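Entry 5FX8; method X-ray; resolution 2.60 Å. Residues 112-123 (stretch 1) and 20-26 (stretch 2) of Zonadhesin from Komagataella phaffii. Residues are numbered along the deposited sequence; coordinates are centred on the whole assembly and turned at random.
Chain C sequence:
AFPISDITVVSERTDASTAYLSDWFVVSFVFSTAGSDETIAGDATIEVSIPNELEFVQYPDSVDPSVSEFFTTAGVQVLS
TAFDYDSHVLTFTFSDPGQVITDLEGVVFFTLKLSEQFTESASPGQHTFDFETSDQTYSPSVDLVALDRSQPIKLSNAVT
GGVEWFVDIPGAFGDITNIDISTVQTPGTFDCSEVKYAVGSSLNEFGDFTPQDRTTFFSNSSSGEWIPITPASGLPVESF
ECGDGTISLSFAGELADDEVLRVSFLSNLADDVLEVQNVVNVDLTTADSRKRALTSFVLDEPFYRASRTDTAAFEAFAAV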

# COMPACT_ATOMS: atom_id res chain seq x y z
N LEU C 112 64.02 5.19 -13.65
CA LEU C 112 63.68 6.42 -14.35
C LEU C 112 62.17 6.52 -14.47
O LEU C 112 61.44 5.53 -14.37
CB LEU C 112 64.33 6.46 -15.74
CG LEU C 112 65.82 6.18 -15.75
CD1 LEU C 112 66.38 6.22 -17.14
CD2 LEU C 112 66.50 7.21 -14.93
N LYS C 113 61.69 7.74 -14.68
CA LYS C 113 60.31 8.02 -15.01
C LYS C 113 60.21 8.49 -16.45
O LYS C 113 61.17 9.00 -17.03
CB LYS C 113 59.74 9.10 -14.09
CG LYS C 113 59.58 8.70 -12.65
CD LYS C 113 58.61 7.54 -12.47
CE LYS C 113 57.91 7.59 -11.12
NZ LYS C 113 57.04 8.81 -10.99
N LEU C 114 59.03 8.34 -17.04
CA LEU C 114 58.80 8.90 -18.36
C LEU C 114 58.60 10.40 -18.24
O LEU C 114 57.99 10.89 -17.29
CB LEU C 114 57.58 8.26 -19.00
CG LEU C 114 57.79 6.84 -19.54
CD1 LEU C 114 56.46 6.21 -19.82
CD2 LEU C 114 58.62 6.87 -20.80
N SER C 115 59.13 11.15 -19.20
CA SER C 115 58.98 12.60 -19.18
C SER C 115 57.53 13.03 -19.39
O SER C 115 56.73 12.34 -20.02
CB SER C 115 59.85 13.24 -20.26
OG SER C 115 59.42 12.85 -21.55
N GLU C 116 57.20 14.22 -18.88
CA GLU C 116 55.89 14.78 -19.14
C GLU C 116 55.67 14.93 -20.63
O GLU C 116 54.63 14.52 -21.16
CB GLU C 116 55.74 16.13 -18.45
CG GLU C 116 55.25 16.09 -17.03
CD GLU C 116 54.77 17.45 -16.57
OE1 GLU C 116 55.61 18.34 -16.35
OE2 GLU C 116 53.54 17.63 -16.45
N GLN C 117 56.65 15.51 -21.33
CA GLN C 117 56.52 15.77 -22.76
C GLN C 117 56.10 14.51 -23.50
O GLN C 117 55.28 14.57 -24.43
CB GLN C 117 57.83 16.32 -23.31
CG GLN C 117 57.83 16.65 -24.80
CD GLN C 117 58.19 18.11 -25.09
OE1 GLN C 117 59.21 18.61 -24.62
NE2 GLN C 117 57.34 18.79 -25.85
N PHE C 118 56.62 13.37 -23.08
CA PHE C 118 56.26 12.14 -23.77
C PHE C 118 54.88 11.66 -23.37
O PHE C 118 54.12 11.19 -24.22
CB PHE C 118 57.29 11.05 -23.48
CG PHE C 118 56.85 9.69 -23.91
CD1 PHE C 118 56.87 9.33 -25.24
CD2 PHE C 118 56.38 8.77 -22.99
CE1 PHE C 118 56.44 8.08 -25.64
CE2 PHE C 118 55.96 7.53 -23.39
CZ PHE C 118 55.99 7.18 -24.72
N THR C 119 54.52 11.78 -22.09
CA THR C 119 53.29 11.17 -21.63
C THR C 119 52.05 11.98 -21.99
O THR C 119 50.97 11.40 -22.06
CB THR C 119 53.31 10.95 -20.12
OG1 THR C 119 53.45 12.21 -19.45
CG2 THR C 119 54.45 10.04 -19.72
N GLU C 120 52.18 13.29 -22.21
CA GLU C 120 51.03 14.07 -22.66
C GLU C 120 50.47 13.50 -23.95
O GLU C 120 49.25 13.31 -24.09
CB GLU C 120 51.41 15.54 -22.87
CG GLU C 120 52.18 16.16 -21.73
CD GLU C 120 51.32 16.74 -20.67
OE1 GLU C 120 50.11 16.55 -20.71
OE2 GLU C 120 51.85 17.38 -19.76
N SER C 121 51.34 13.20 -24.91
CA SER C 121 50.93 12.77 -26.23
C SER C 121 51.16 11.29 -26.46
O SER C 121 51.10 10.84 -27.60
CB SER C 121 51.66 13.59 -27.28
OG SER C 121 53.05 13.50 -27.06
N ALA C 122 51.44 10.52 -25.41
CA ALA C 122 51.67 9.10 -25.62
C ALA C 122 50.36 8.39 -25.90
O ALA C 122 49.27 8.86 -25.56
CB ALA C 122 52.35 8.48 -24.42
N SER C 123 50.46 7.23 -26.53
CA SER C 123 49.32 6.38 -26.83
C SER C 123 49.71 4.95 -26.54
O SER C 123 50.88 4.59 -26.66
CB SER C 123 48.88 6.51 -28.30
OG SER C 123 48.39 7.80 -28.60
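Stretch 2 20-26: YLSDWFV

Stretch 2 lies antiparallel to stretch 1. Its last residues, Phe25 and Val26, form a strand beside the strand of Leu112 to Leu114, whereas its first part folds through a type I turn from Tyr20 to Asp23 and places Leu21 against the short helix and the loop that follows. The CA register supports this direction: Leu112 CA lies 5.1 Å from Phe25 CA, Lys113 CA lies 5.2 Å from Trp24 CA and Thr119 CA lies 6.5 Å from Leu21 CA, so the partner number falls as stretch 1 advances. The contact between the two stretches buries 531 Å², both sides summed.

At Leu112 (phi/psi -118/159) the pairing is an antiparallel bridge of the hydrogen-bonded type, because both bonds join the same two residues. Phe25 N donates to Leu112 O at 2.7 Å with an angle of 179° at the hydrogen, and Leu112 N donates to Phe25 O at 2.9 Å and 171°. Both angles are close to linear. The side chains of Leu112 and Phe25 share one face of the sheet. Leu112 O also receives a CA-H...O contact from Trp24 CA at 3.4 Å, and it lies at the edge of the Phe25 ring, near the ring plane.

Lys113 remains extended (-110/157). Its CA-to-CB bond points sideways, but the end of the chain comes nearer stretch 2, with chi1 and chi2 both m. Lys113 CE rests over one face of the Trp24 indole, 3.4 Å from the centroid of the five-membered ring and 12° off its normal, a CH-pi geometry. Lys113 NZ is 4.6 Å from the centroid of that Trp24 ring and 20° off the normal, which places the charge over the face as a cation-pi contact. Lower down the chain, Lys113 CD is 3.1 Å from Asp23 O.

Leu114 points toward stretch 2. Leu114 CG packs 3.5 Å from Phe25 CE1, and Leu114 CD1 is 4.0 Å from Leu21 CD2, so this side chain bridges the strand and the turn. Here a water links the backbones: it accepts from Leu114 N at 2.8 Å and donates to Leu21 O at 2.6 Å and to Asp23 O at 2.9 Å. The turn itself carries an Asp23 N to Tyr20 O bond of 3.2 Å, and Asp23 OD2 accepts from Tyr20 N at 2.6 Å.

The strand ends at Leu114. Ser115, whose CA-to-CB bond points away from stretch 2, holds the N-cap position; Ser115 OG accepts from Phe118 N at 3.2 Å. Glu116 and Gln117 make no contact with stretch 2. At the next residue, Phe118 CE2 comes within 4.3 Å of Leu21 CD2, while Thr119, pointing toward stretch 2, sets CG2 4.2 Å from Leu21 CB and O 4.1 Å from Leu21 CD1. Beyond the helix, Ala122 CB meets Leu21 CD2 at 4.0 Å. Leu21 CD2 therefore has apolar neighbours in Leu114, Phe118 and Ala122, and Ser123 points away, beyond the contact.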

# COMPACT_ATOMS: atom_id res chain seq x y z
N TYR C 20 52.50 1.23 -16.58
CA TYR C 20 51.73 2.46 -16.63
C TYR C 20 52.63 3.62 -17.05
O TYR C 20 53.85 3.57 -16.90
CB TYR C 20 51.12 2.79 -15.27
CG TYR C 20 50.04 1.86 -14.84
CD1 TYR C 20 49.30 1.15 -15.76
CD2 TYR C 20 49.75 1.70 -13.51
CE1 TYR C 20 48.30 0.31 -15.37
CE2 TYR C 20 48.74 0.85 -13.10
CZ TYR C 20 48.02 0.16 -14.03
OH TYR C 20 47.03 -0.69 -13.65
N LEU C 21 52.02 4.68 -17.57
CA LEU C 21 52.81 5.83 -17.92
C LEU C 21 53.45 6.44 -16.69
O LEU C 21 54.42 7.19 -16.83
CB LEU C 21 51.97 6.88 -18.62
CG LEU C 21 51.43 6.57 -20.01
CD1 LEU C 21 50.54 7.71 -20.44
CD2 LEU C 21 52.58 6.43 -20.96
N SER C 22 52.94 6.13 -15.50
CA SER C 22 53.37 6.74 -14.26
C SER C 22 54.43 5.93 -13.53
O SER C 22 54.87 6.34 -12.46
CB SER C 22 52.16 6.95 -13.34
OG SER C 22 51.67 5.72 -12.85
N ASP C 23 54.85 4.81 -14.10
CA ASP C 23 55.69 3.85 -13.42
C ASP C 23 57.15 4.29 -13.36
O ASP C 23 57.62 5.09 -14.17
CB ASP C 23 55.60 2.50 -14.12
CG ASP C 23 54.31 1.81 -13.84
OD1 ASP C 23 53.57 2.28 -12.94
OD2 ASP C 23 54.05 0.79 -14.49
N TRP C 24 57.84 3.76 -12.36
CA TRP C 24 59.30 3.72 -12.36
C TRP C 24 59.75 2.60 -13.28
O TRP C 24 59.30 1.46 -13.14
CB TRP C 24 59.86 3.48 -10.96
CG TRP C 24 59.69 4.56 -9.97
CD1 TRP C 24 58.78 4.61 -8.96
CD2 TRP C 24 60.48 5.74 -9.84
NE1 TRP C 24 58.93 5.76 -8.23
CE2 TRP C 24 59.98 6.47 -8.75
CE3 TRP C 24 61.56 6.27 -10.56
CZ2 TRP C 24 60.51 7.69 -8.37
CZ3 TRP C 24 62.08 7.48 -10.18
CH2 TRP C 24 61.57 8.17 -9.10
N PHE C 25 60.64 2.93 -14.22
CA PHE C 25 61.22 1.99 -15.16
C PHE C 25 62.64 1.65 -14.73
O PHE C 25 63.51 2.52 -14.70
CB PHE C 25 61.24 2.57 -16.56
CG PHE C 25 59.88 2.76 -17.14
CD1 PHE C 25 59.13 3.88 -16.83
CD2 PHE C 25 59.36 1.82 -18.01
CE1 PHE C 25 57.88 4.04 -17.37
CE2 PHE C 25 58.10 1.99 -18.56
CZ PHE C 25 57.36 3.10 -18.24
N VAL C 26 62.86 0.38 -14.40
CA VAL C 26 64.18 -0.13 -14.06
C VAL C 26 64.98 -0.25 -15.35
O VAL C 26 64.72 -1.15 -16.16
CB VAL C 26 64.05 -1.49 -13.36
CG1 VAL C 26 65.39 -2.04 -12.98
CG2 VAL C 26 63.19 -1.34 -12.17
O HOH W 1 56.75 7.43 -15.65